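Side-chain contacts in formyltransferase PseJ (Anoxybacillus kamchatkensis G10, PDB 6EDK), which is a formyltransferase-family protein with an alpha/beta fold built around a mixed six-stranded sheet: residues R39-L42 / E43-D47; L112-S115 / P116-V119; T140-E143 / N144-L147; T149-E152 / R153-T157; H186-K189 / D190-K193. All coordinates share one frame; numbering follows the deposited sequence.

Contact 1 (R39-L42 / E43-D47); sequences RDFL and ESFED
E43 reaches back one helical turn to R39 by both backbone and side chain. Its N-H donates to R39 O at 2.9 Å, and E43 OE2 takes R39 NH1 in a salt bridge of 3.2 Å. The guanidinium meets that oxygen from above the carboxylate plane, with the two planes 72° apart, so this is a one-oxygen grip rather than a flat, paired one. R39 also bonds V49 O and E34, and its CG lies 3.6 Å from E43 OE2.

F41 holds CG anti to the backbone N (chi1 171°), and its ring face receives the edge of F45 in a T-shaped pair, CE1 of F45 lying 3.5 Å from CZ of F41. L42 works through its carbonyl, which takes F45 N at 3.1 Å as the helix unwinds into a type I turn, E43 to E46. A water joins L42 O to D47 OD2, which also pairs with R170, while D47 OD1 takes G26 N. S44 suits this helix end because its small hydroxyl can turn back, OG donating to F41 O at 2.6 Å.

Helix 36-43 thus ends against helix 147-169, where F41 meets F162 and M163 and F45 meets W166, while L42 and E43 rest on V49 of strand 48-52.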
# COMPACT_ATOMS: atom_id res chain seq x y z
N ARG A 39 -2.11 14.21 -6.12
CA ARG A 39 -1.88 15.58 -5.66
C ARG A 39 -3.10 16.44 -5.89
O ARG A 39 -3.63 17.06 -4.95
CB ARG A 39 -0.65 16.15 -6.35
CG ARG A 39 -0.48 17.66 -6.18
CD ARG A 39 0.70 18.15 -7.02
NE ARG A 39 1.98 17.84 -6.38
CZ ARG A 39 2.50 18.55 -5.36
NH1 ARG A 39 1.84 19.60 -4.86
NH2 ARG A 39 3.68 18.18 -4.85
N ASP A 40 -3.62 16.44 -7.13
CA ASP A 40 -4.78 17.28 -7.44
C ASP A 40 -5.99 16.90 -6.60
O ASP A 40 -6.74 17.77 -6.17
CB ASP A 40 -5.16 17.17 -8.92
CG ASP A 40 -4.20 17.86 -9.82
OD1 ASP A 40 -3.44 18.73 -9.34
OD2 ASP A 40 -4.20 17.54 -11.01
N PHE A 41 -6.25 15.58 -6.44
CA PHE A 41 -7.39 15.16 -5.64
C PHE A 41 -7.28 15.69 -4.22
O PHE A 41 -8.24 16.25 -3.66
CB PHE A 41 -7.48 13.58 -5.62
CG PHE A 41 -8.50 13.05 -4.65
CD1 PHE A 41 -9.84 12.97 -5.01
CD2 PHE A 41 -8.14 12.57 -3.41
CE1 PHE A 41 -10.82 12.49 -4.13
CE2 PHE A 41 -9.09 12.09 -2.53
CZ PHE A 41 -10.42 12.03 -2.87
N LEU A 42 -6.11 15.56 -3.65
CA LEU A 42 -5.93 15.97 -2.27
C LEU A 42 -6.05 17.51 -2.15
O LEU A 42 -6.64 18.01 -1.19
CB LEU A 42 -4.55 15.54 -1.78
CG LEU A 42 -4.37 14.02 -1.58
CD1 LEU A 42 -2.92 13.71 -1.25
CD2 LEU A 42 -5.28 13.57 -0.48
N GLU A 43 -5.54 18.21 -3.13
CA GLU A 43 -5.61 19.68 -3.11
C GLU A 43 -7.02 20.18 -3.33
O GLU A 43 -7.34 21.27 -2.87
CB GLU A 43 -4.68 20.26 -4.15
CG GLU A 43 -3.22 20.17 -3.75
CD GLU A 43 -2.26 20.68 -4.82
OE1 GLU A 43 -2.67 20.90 -5.99
OE2 GLU A 43 -1.07 20.84 -4.50
N SER A 44 -7.90 19.39 -3.97
CA SER A 44 -9.30 19.79 -4.07
C SER A 44 -10.01 19.79 -2.73
O SER A 44 -11.16 20.19 -2.69
CB SER A 44 -10.06 18.90 -5.12
OG SER A 44 -10.30 17.59 -4.65
N PHE A 45 -9.37 19.32 -1.64
CA PHE A 45 -9.93 19.48 -0.30
C PHE A 45 -9.33 20.70 0.42
O PHE A 45 -9.54 20.86 1.64
CB PHE A 45 -9.71 18.23 0.56
CG PHE A 45 -10.52 17.02 0.09
CD1 PHE A 45 -10.08 16.26 -0.99
CD2 PHE A 45 -11.71 16.67 0.70
CE1 PHE A 45 -10.85 15.16 -1.46
CE2 PHE A 45 -12.48 15.56 0.26
CZ PHE A 45 -12.05 14.81 -0.80
N GLU A 46 -8.55 21.50 -0.29
CA GLU A 46 -7.89 22.72 0.22
C GLU A 46 -6.68 22.44 1.10
O GLU A 46 -6.21 23.33 1.81
CB GLU A 46 -8.87 23.61 0.97
CG GLU A 46 -10.02 24.11 0.10
CD GLU A 46 -9.57 24.52 -1.30
OE1 GLU A 46 -8.77 25.47 -1.43
OE2 GLU A 46 -10.03 23.87 -2.28
N ASP A 47 -6.13 21.24 1.06
CA ASP A 47 -4.88 20.97 1.74
C ASP A 47 -3.73 21.26 0.80
O ASP A 47 -3.88 21.31 -0.42
CB ASP A 47 -4.84 19.52 2.23
CG ASP A 47 -5.93 19.23 3.23
OD1 ASP A 47 -6.23 20.13 4.02
OD2 ASP A 47 -6.51 18.11 3.22
O HOH W 1 -6.90 16.49 1.20

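Contact 2 (L112-S115 / P116-V119); sequences LEDS and PKGV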
# COMPACT_ATOMS: atom_id res chain seq x y z
N LEU A 112 0.97 -17.53 -6.25
CA LEU A 112 1.87 -18.63 -5.93
C LEU A 112 1.42 -19.40 -4.70
O LEU A 112 1.51 -20.63 -4.67
CB LEU A 112 3.29 -18.10 -5.74
CG LEU A 112 3.97 -17.57 -6.99
CD1 LEU A 112 5.28 -16.92 -6.61
CD2 LEU A 112 4.19 -18.63 -8.04
N GLU A 113 0.93 -18.71 -3.67
CA GLU A 113 0.51 -19.33 -2.42
C GLU A 113 -1.00 -19.41 -2.29
O GLU A 113 -1.48 -19.83 -1.24
CB GLU A 113 1.14 -18.59 -1.23
CG GLU A 113 2.65 -18.87 -1.13
CD GLU A 113 3.38 -18.12 -0.06
OE1 GLU A 113 2.81 -17.21 0.60
OE2 GLU A 113 4.57 -18.42 0.16
N ASP A 114 -1.74 -19.07 -3.35
CA ASP A 114 -3.19 -19.19 -3.47
C ASP A 114 -3.86 -18.59 -2.23
O ASP A 114 -4.65 -19.23 -1.54
CB ASP A 114 -3.63 -20.66 -3.73
CG ASP A 114 -5.09 -20.80 -4.16
OD1 ASP A 114 -5.73 -19.83 -4.62
OD2 ASP A 114 -5.66 -21.92 -4.06
N SER A 115 -3.55 -17.32 -1.96
CA SER A 115 -4.02 -16.63 -0.78
C SER A 115 -5.18 -15.69 -1.12
O SER A 115 -5.55 -15.52 -2.27
CB SER A 115 -2.84 -15.84 -0.18
OG SER A 115 -2.72 -14.63 -0.99
N PRO A 116 -5.81 -15.11 -0.14
CA PRO A 116 -6.78 -14.06 -0.45
C PRO A 116 -6.10 -12.93 -1.23
O PRO A 116 -4.90 -12.66 -1.07
CB PRO A 116 -7.26 -13.58 0.93
CG PRO A 116 -6.77 -14.67 1.89
CD PRO A 116 -5.62 -15.35 1.31
N LYS A 117 -6.91 -12.24 -2.01
CA LYS A 117 -6.40 -11.19 -2.89
C LYS A 117 -7.17 -9.91 -2.70
O LYS A 117 -8.39 -9.93 -2.49
CB LYS A 117 -6.50 -11.64 -4.35
CG LYS A 117 -5.68 -12.93 -4.59
CD LYS A 117 -6.09 -13.56 -5.83
CE LYS A 117 -5.30 -14.86 -6.08
NZ LYS A 117 -5.67 -15.90 -5.10
N GLY A 118 -6.46 -8.79 -2.75
CA GLY A 118 -7.15 -7.53 -2.52
C GLY A 118 -6.14 -6.44 -2.09
O GLY A 118 -4.93 -6.51 -2.39
N VAL A 119 -6.71 -5.41 -1.52
CA VAL A 119 -5.95 -4.18 -1.24
C VAL A 119 -6.31 -3.66 0.15
O VAL A 119 -7.40 -3.87 0.66
CB VAL A 119 -6.23 -3.10 -2.34
CG1 VAL A 119 -5.88 -3.57 -3.80
CG2 VAL A 119 -7.68 -2.62 -2.26
O HOH W 2 -5.18 -18.26 -6.50
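The carboxylate of D114 presents OD1 toward the ammonium group of K117, and the peptide carbonyl of S115 lies between these residues in the chain, offering its oxygen to the same NZ. Outside the two segments, the ring of F111 holds K117 in a cation-pi contact, and the proline ring of P116 packs on W100. The motif here is a Schellman motif that closes helix 106-112: D114, with positive phi, is the C-prime residue, D114 N returning to F111 O and S115 N to S110 O. After P116 and K117 the chain enters strand 118-123, so the contact is the joint between a helix end and a sheet strand.

A lysine suits this joint because its chain is long enough to fold back over two residues. K117 runs extended from CG and then bends at its last torsion (chi4 68°), which brings NZ to S115 O, with CG of K117 also close to that oxygen at 3.5 Å. The ion pair with D114 is long, 4.0 Å from OD1 to NZ, but water 2 bridges it, donating to D114 OD1 at 2.5 Å and accepting from K117 NZ at 2.8 Å. The hydroxyl of S115 is hydrogen-bonded to N101 OD1. The direct link is the bond from K117 NZ to S115 O: 2.9 Å, lying in the carbonyl plane, with a C=O...N angle of 158°.

Contact 3 (T140-E143 / N144-L147); sequences TYYE and NDTL
D145 sets its carboxylate at 62° to the ring of Y142, whose edge it approaches: OD2 of D145 is 3.7 Å from CD1 of Y142, near the ring plane. Y142 brings that edge there by holding CG anti to the carbonyl carbon (chi1 -59°). The motif is a type I beta turn from Y142 to D145, leading from strand 133-138 into helix 147-169. The turn is closed twice. D145 N donates to Y142 O at 3.0 Å, and the side chain answers in the other direction, D145 OD2 accepting Y142 N at 2.8 Å from above the carboxylate plane. Aspartate suits the place because its short arm reaches a backbone N-H three residues back while leaving OD1 for the hydroxyl of T149; OD2 also meets R153 in a salt bridge. The nearby arginine would be expected to favour the charged form of the carboxylate.

At the outer end of the turn, E143 and N144 lie side by side and point the same way, their carboxylate and amide planes 21° apart, as exposed polar groups can. T146, the N-cap of helix 147-169, pairs with T149 in a manner consistent with a capping box. Water 3 ties the turn together, donating to E143 O and to D145 O, each at 2.9 Å.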
# COMPACT_ATOMS: atom_id res chain seq x y z
N THR A 140 -11.26 -10.15 -6.78
CA THR A 140 -11.26 -11.45 -7.43
C THR A 140 -10.59 -11.38 -8.80
O THR A 140 -10.30 -10.32 -9.36
CB THR A 140 -12.69 -11.99 -7.58
OG1 THR A 140 -13.50 -10.96 -8.17
CG2 THR A 140 -13.23 -12.40 -6.19
N TYR A 141 -10.32 -12.54 -9.33
CA TYR A 141 -9.68 -12.65 -10.62
C TYR A 141 -10.48 -13.62 -11.48
O TYR A 141 -11.42 -14.27 -11.02
CB TYR A 141 -8.28 -13.14 -10.49
CG TYR A 141 -8.16 -14.53 -9.98
CD1 TYR A 141 -8.29 -14.81 -8.63
CD2 TYR A 141 -7.97 -15.60 -10.85
CE1 TYR A 141 -8.16 -16.11 -8.14
CE2 TYR A 141 -7.83 -16.88 -10.37
CZ TYR A 141 -7.93 -17.14 -9.04
OH TYR A 141 -7.80 -18.45 -8.60
N TYR A 142 -10.11 -13.66 -12.74
CA TYR A 142 -10.85 -14.39 -13.73
C TYR A 142 -9.95 -15.40 -14.41
O TYR A 142 -8.72 -15.28 -14.41
CB TYR A 142 -11.43 -13.45 -14.78
CG TYR A 142 -12.35 -12.43 -14.20
CD1 TYR A 142 -11.87 -11.20 -13.81
CD2 TYR A 142 -13.68 -12.69 -13.98
CE1 TYR A 142 -12.69 -10.25 -13.25
CE2 TYR A 142 -14.53 -11.74 -13.43
CZ TYR A 142 -14.03 -10.52 -13.07
OH TYR A 142 -14.84 -9.55 -12.50
N GLU A 143 -10.63 -16.36 -15.07
CA GLU A 143 -9.94 -17.52 -15.62
C GLU A 143 -8.73 -17.17 -16.45
O GLU A 143 -7.71 -17.86 -16.35
CB GLU A 143 -10.92 -18.36 -16.48
CG GLU A 143 -10.26 -19.62 -17.10
CD GLU A 143 -11.15 -20.36 -18.12
OE1 GLU A 143 -12.30 -19.93 -18.37
OE2 GLU A 143 -10.68 -21.39 -18.67
N ASN A 144 -8.81 -16.15 -17.29
CA ASN A 144 -7.69 -15.87 -18.20
C ASN A 144 -6.88 -14.63 -17.80
O ASN A 144 -6.09 -14.11 -18.61
CB ASN A 144 -8.19 -15.76 -19.64
CG ASN A 144 -8.59 -17.13 -20.24
OD1 ASN A 144 -9.76 -17.40 -20.50
ND2 ASN A 144 -7.61 -18.01 -20.43
N ASP A 145 -6.99 -14.18 -16.55
CA ASP A 145 -6.18 -13.04 -16.11
C ASP A 145 -4.68 -13.34 -16.25
O ASP A 145 -4.20 -14.51 -16.16
CB ASP A 145 -6.44 -12.71 -14.64
CG ASP A 145 -7.45 -11.66 -14.44
OD1 ASP A 145 -7.49 -10.71 -15.25
OD2 ASP A 145 -8.22 -11.78 -13.49
N THR A 146 -3.91 -12.25 -16.32
CA THR A 146 -2.46 -12.30 -16.29
C THR A 146 -1.95 -11.51 -15.07
O THR A 146 -2.72 -10.88 -14.40
CB THR A 146 -1.90 -11.69 -17.57
OG1 THR A 146 -2.32 -10.33 -17.62
CG2 THR A 146 -2.43 -12.44 -18.81
N LEU A 147 -0.66 -11.58 -14.78
CA LEU A 147 -0.14 -10.72 -13.71
C LEU A 147 -0.40 -9.26 -14.02
O LEU A 147 -0.66 -8.50 -13.12
CB LEU A 147 1.35 -10.93 -13.47
CG LEU A 147 1.66 -12.32 -12.88
CD1 LEU A 147 3.16 -12.55 -12.89
CD2 LEU A 147 1.11 -12.52 -11.47
O HOH W 3 -4.82 -17.30 -16.23

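Contact 4 (T149-E152 / R153-T157); sequences TTYE and RLTQT
Helix 147-169 runs regularly through this contact, and its first turns bring the hydroxyl of T155 over the ring of Y151 and R153 back beside T149. Four successive bonds of the alpha-helical i to i+4 pattern join the segments: R153 N to T149 O at 3.0 Å, L154 N to T150 O, T155 N to Y151 O, and Q156 N to E152 O. The last of these is nearly straight, 170° at the hydrogen.

Y151 carries the main side-chain meeting. With CG anti to the backbone N (chi1 -178°), its ring leans along the helix so that T155 OG1 lies over one face, 3.5 Å from Y151 CE1. Threonine suits the place because its short hydroxyl stays close to the helix, T155 OG1 being 3.1 Å from Y151 O. The ring also makes a T-shaped pair with W202, and the tyrosine side chain comes within about 3 Å of a bound MES molecule, probably from the crystallisation liquor.

R153 bends at its third torsion and folds back, so that T149 O lies over one face of its guanidinium, offset toward the rim; its NH1 finds a salt-bridge partner in D145. The buried hydroxyl of T150 lies in hydrogen-bonding reach of T146 O and L147 O, T146 being the stronger partner, and accepts from N107 ND2. L154, buried and apolar, packs on V119 of strand 118-123, with its CG 3.3 Å from T150 O.

The next turn is gripped at R153 O: T157 N, at 2.9 Å, and T157 OG1, at 2.6 Å, donate to it from opposite faces of the carbonyl plane.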
# COMPACT_ATOMS: atom_id res chain seq x y z
N THR A 149 -2.95 -7.90 -15.76
CA THR A 149 -4.34 -7.50 -15.61
C THR A 149 -4.76 -7.52 -14.15
O THR A 149 -5.52 -6.63 -13.75
CB THR A 149 -5.33 -8.35 -16.46
OG1 THR A 149 -5.24 -9.76 -16.20
CG2 THR A 149 -5.03 -8.11 -17.97
N THR A 150 -4.23 -8.46 -13.35
CA THR A 150 -4.54 -8.48 -11.91
C THR A 150 -3.85 -7.33 -11.19
O THR A 150 -4.50 -6.67 -10.39
CB THR A 150 -4.15 -9.78 -11.26
OG1 THR A 150 -2.79 -10.11 -11.55
CG2 THR A 150 -4.99 -10.93 -11.88
N TYR A 151 -2.59 -7.05 -11.52
CA TYR A 151 -1.91 -5.85 -10.93
C TYR A 151 -2.65 -4.56 -11.25
O TYR A 151 -2.87 -3.70 -10.36
CB TYR A 151 -0.47 -5.80 -11.44
CG TYR A 151 0.34 -4.63 -10.87
CD1 TYR A 151 0.31 -3.38 -11.48
CD2 TYR A 151 1.10 -4.78 -9.71
CE1 TYR A 151 1.06 -2.30 -10.95
CE2 TYR A 151 1.82 -3.70 -9.16
CZ TYR A 151 1.80 -2.48 -9.79
OH TYR A 151 2.54 -1.45 -9.26
N GLU A 152 -3.03 -4.38 -12.50
CA GLU A 152 -3.79 -3.16 -12.84
C GLU A 152 -5.09 -3.10 -12.11
O GLU A 152 -5.50 -2.05 -11.71
CB GLU A 152 -4.03 -3.10 -14.36
CG GLU A 152 -2.80 -2.67 -15.12
CD GLU A 152 -2.27 -1.31 -14.62
OE1 GLU A 152 -3.10 -0.37 -14.38
OE2 GLU A 152 -1.02 -1.21 -14.44
N ARG A 153 -5.80 -4.22 -11.95
CA ARG A 153 -7.05 -4.16 -11.21
C ARG A 153 -6.83 -3.80 -9.73
O ARG A 153 -7.62 -3.05 -9.13
CB ARG A 153 -7.77 -5.52 -11.35
CG ARG A 153 -9.13 -5.49 -10.81
CD ARG A 153 -9.84 -6.88 -10.93
NE ARG A 153 -10.10 -7.16 -12.35
CZ ARG A 153 -9.54 -8.14 -13.03
NH1 ARG A 153 -8.72 -8.98 -12.43
NH2 ARG A 153 -9.86 -8.29 -14.31
N LEU A 154 -5.75 -4.33 -9.11
CA LEU A 154 -5.47 -3.97 -7.73
C LEU A 154 -5.15 -2.48 -7.64
O LEU A 154 -5.62 -1.80 -6.73
CB LEU A 154 -4.27 -4.78 -7.21
CG LEU A 154 -4.52 -6.29 -7.10
CD1 LEU A 154 -3.12 -6.91 -6.80
CD2 LEU A 154 -5.47 -6.66 -6.01
N THR A 155 -4.36 -1.98 -8.59
CA THR A 155 -3.98 -0.55 -8.56
C THR A 155 -5.21 0.35 -8.66
O THR A 155 -5.38 1.30 -7.89
CB THR A 155 -3.00 -0.28 -9.72
OG1 THR A 155 -1.76 -0.92 -9.38
CG2 THR A 155 -2.79 1.19 -9.89
N GLN A 156 -6.11 0.04 -9.59
CA GLN A 156 -7.33 0.82 -9.70
C GLN A 156 -8.20 0.70 -8.48
O GLN A 156 -8.83 1.67 -8.03
CB GLN A 156 -8.14 0.35 -10.95
CG GLN A 156 -7.47 0.69 -12.28
CD GLN A 156 -7.08 2.19 -12.42
OE1 GLN A 156 -7.91 3.07 -12.29
NE2 GLN A 156 -5.79 2.45 -12.67
N THR A 157 -8.29 -0.50 -7.92
CA THR A 157 -9.11 -0.70 -6.74
C THR A 157 -8.58 0.03 -5.49
O THR A 157 -9.36 0.64 -4.75
CB THR A 157 -9.24 -2.19 -6.43
OG1 THR A 157 -9.73 -2.91 -7.59
CG2 THR A 157 -10.15 -2.47 -5.28

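Contact 5 (H186-K189 / D190-K193); sequences HKLK and DKEK. With 1YA (N-{4-[{[(6S)-2-amino-4-oxo-3,4,5,6,7,8-hexahydropteridin-6-yl]methyl}(formyl)amino]benzoyl}-L-glutamic acid), chain D.
D190 bends its carboxylate back over its own turn, where OD2 takes K187 N at 2.9 Å. The N-H comes from a point 66° out of the carboxylate plane, an unusually steep approach. The bond is nonetheless almost straight at the hydrogen (167°). The backbone replies: D190 N donates to K187 O at 3.1 Å, so the two residues hold each other by bonds in both directions. Aspartate is well sized for this, its carboxylate reaching a main-chain N-H without a long arm.

K191 places its CG between the backbone N and the carbonyl carbon (chi1 63°), which sends the chain alongside L188. K191 NZ then donates to L188 O at 3.2 Å and touches the leucine CG; its stronger partner is D105, in a salt bridge. Two residues after D190, E192 N donates to K189 O at 3.2 Å.

H186, stacked on W109, ends the short strand before the turn. Its NE2 is bonded to E113. L188 N donates to O2 of the bound 1YA at 2.8 Å; K187 and L188 both belong to the 1YA pocket. The site is thus a loop with two i to i+3 backbone bonds, in which a further backbone N-H holds a ligand carboxylate.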
# COMPACT_ATOMS: atom_id res chain seq x y z
N HIS A 186 6.84 -11.56 2.50
CA HIS A 186 7.86 -11.90 1.51
C HIS A 186 8.83 -10.74 1.32
O HIS A 186 8.46 -9.58 1.40
CB HIS A 186 7.27 -12.30 0.15
CG HIS A 186 6.19 -13.32 0.26
ND1 HIS A 186 4.87 -12.99 0.50
CD2 HIS A 186 6.25 -14.67 0.23
CE1 HIS A 186 4.16 -14.10 0.59
NE2 HIS A 186 4.97 -15.13 0.45
N LYS A 187 10.08 -11.08 1.04
CA LYS A 187 11.11 -10.16 0.59
C LYS A 187 11.21 -10.23 -0.93
O LYS A 187 10.77 -11.19 -1.57
CB LYS A 187 12.49 -10.51 1.18
CG LYS A 187 12.58 -10.68 2.66
CD LYS A 187 13.73 -11.65 3.02
CE LYS A 187 14.50 -11.23 4.28
NZ LYS A 187 13.67 -11.03 5.52
N LEU A 188 11.86 -9.21 -1.50
CA LEU A 188 11.96 -9.15 -2.96
C LEU A 188 12.66 -10.38 -3.53
O LEU A 188 12.30 -10.85 -4.61
CB LEU A 188 12.70 -7.87 -3.36
CG LEU A 188 12.39 -7.33 -4.75
CD1 LEU A 188 10.98 -6.77 -4.84
CD2 LEU A 188 13.42 -6.25 -5.13
N LYS A 189 13.62 -10.94 -2.81
CA LYS A 189 14.40 -12.04 -3.35
C LYS A 189 13.67 -13.37 -3.32
O LYS A 189 14.08 -14.28 -4.04
CB LYS A 189 15.73 -12.13 -2.60
CG LYS A 189 16.78 -11.07 -3.02
CD LYS A 189 17.50 -11.42 -4.35
CE LYS A 189 18.02 -12.87 -4.35
NZ LYS A 189 19.14 -13.09 -5.30
N ASP A 190 12.57 -13.49 -2.56
CA ASP A 190 11.90 -14.77 -2.39
C ASP A 190 11.33 -15.32 -3.67
O ASP A 190 11.16 -16.54 -3.77
CB ASP A 190 10.80 -14.63 -1.32
CG ASP A 190 11.35 -14.33 0.05
OD1 ASP A 190 12.58 -14.43 0.22
OD2 ASP A 190 10.59 -13.98 0.97
N LYS A 191 11.04 -14.47 -4.67
CA LYS A 191 10.45 -14.97 -5.90
C LYS A 191 11.44 -15.62 -6.87
O LYS A 191 11.01 -16.23 -7.88
CB LYS A 191 9.73 -13.81 -6.61
CG LYS A 191 10.58 -12.67 -7.06
CD LYS A 191 9.77 -11.75 -8.01
CE LYS A 191 10.49 -10.46 -8.39
NZ LYS A 191 10.86 -9.66 -7.20
N GLU A 192 12.75 -15.55 -6.60
CA GLU A 192 13.74 -16.00 -7.59
C GLU A 192 13.52 -17.44 -8.04
O GLU A 192 13.58 -17.74 -9.24
CB GLU A 192 15.15 -15.83 -7.03
CG GLU A 192 15.69 -14.41 -7.17
CD GLU A 192 15.97 -14.04 -8.62
OE1 GLU A 192 16.76 -14.75 -9.31
OE2 GLU A 192 15.38 -13.03 -9.08
N LYS A 193 13.25 -18.35 -7.12
CA LYS A 193 13.10 -19.73 -7.56
C LYS A 193 11.84 -19.98 -8.37
O LYS A 193 11.64 -21.11 -8.85
CB LYS A 193 13.14 -20.69 -6.37
CG LYS A 193 12.14 -20.38 -5.27
CD LYS A 193 12.69 -20.75 -3.90
CE LYS A 193 12.88 -22.26 -3.76
NZ LYS A 193 11.59 -23.00 -3.92
N1 1YA D . 7.81 1.83 6.57
C2 1YA D . 7.29 1.31 7.85
NA2 1YA D . 8.02 1.54 9.08
N3 1YA D . 5.98 0.56 7.96
C4 1YA D . 5.19 0.26 6.76
O4 1YA D . 4.16 -0.36 6.92
C4A 1YA D . 5.73 0.77 5.47
N5 1YA D . 4.99 0.57 4.33
C6 1YA D . 5.81 0.69 3.02
C7 1YA D . 6.65 1.76 2.95
N8 1YA D . 7.53 2.06 4.22
C8A 1YA D . 7.04 1.59 5.37
C9 1YA D . 6.58 -0.65 2.93
N10 1YA D . 7.33 -0.79 1.67
C11 1YA D . 11.21 -2.47 1.84
C12 1YA D . 11.07 -1.19 1.34
C13 1YA D . 9.80 -0.62 1.29
C14 1YA D . 8.71 -1.35 1.73
C15 1YA D . 8.86 -2.64 2.22
C16 1YA D . 10.13 -3.20 2.27
C17 1YA D . 12.60 -3.16 1.89
N 1YA D . 12.61 -4.55 1.38
CA 1YA D . 13.82 -5.41 1.31
CB 1YA D . 14.28 -5.78 2.75
CG 1YA D . 13.17 -5.63 3.79
CD 1YA D . 13.50 -6.35 5.11
OE1 1YA D . 12.61 -6.50 5.99
OE2 1YA D . 14.66 -6.79 5.31
CT 1YA D . 13.50 -6.67 0.47
O2 1YA D . 12.34 -6.88 0.01
O1 1YA D . 14.40 -7.51 0.23
C18 1YA D . 6.77 -0.47 0.37
O5 1YA D . 5.67 -0.04 0.27
O 1YA D . 13.56 -2.59 2.29

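Overall arrangement
Contacts 1 and 4 are partly buried and rest on helix 147-169: contact 4 is on the helix itself, contact 1 packs against its far end with centres about 24 Å apart. Contacts 2, 3 and 5 lie at the surface, in loops at the ends of helices or strands. Contacts 2 and 4 meet through V119 and L154, contact 3 leads into the helix of contact 4 and is tied to it by a salt bridge, and E113 and H186 join contacts 2 and 5 in a probable hydrogen bond. Contact 1 relies on a ring pair and a salt bridge, contact 2 on a lysine, contact 4 on regular helix bonds and a ring-hydroxyl contact, contacts 3 and 5 on an aspartate turned back to backbone N-H.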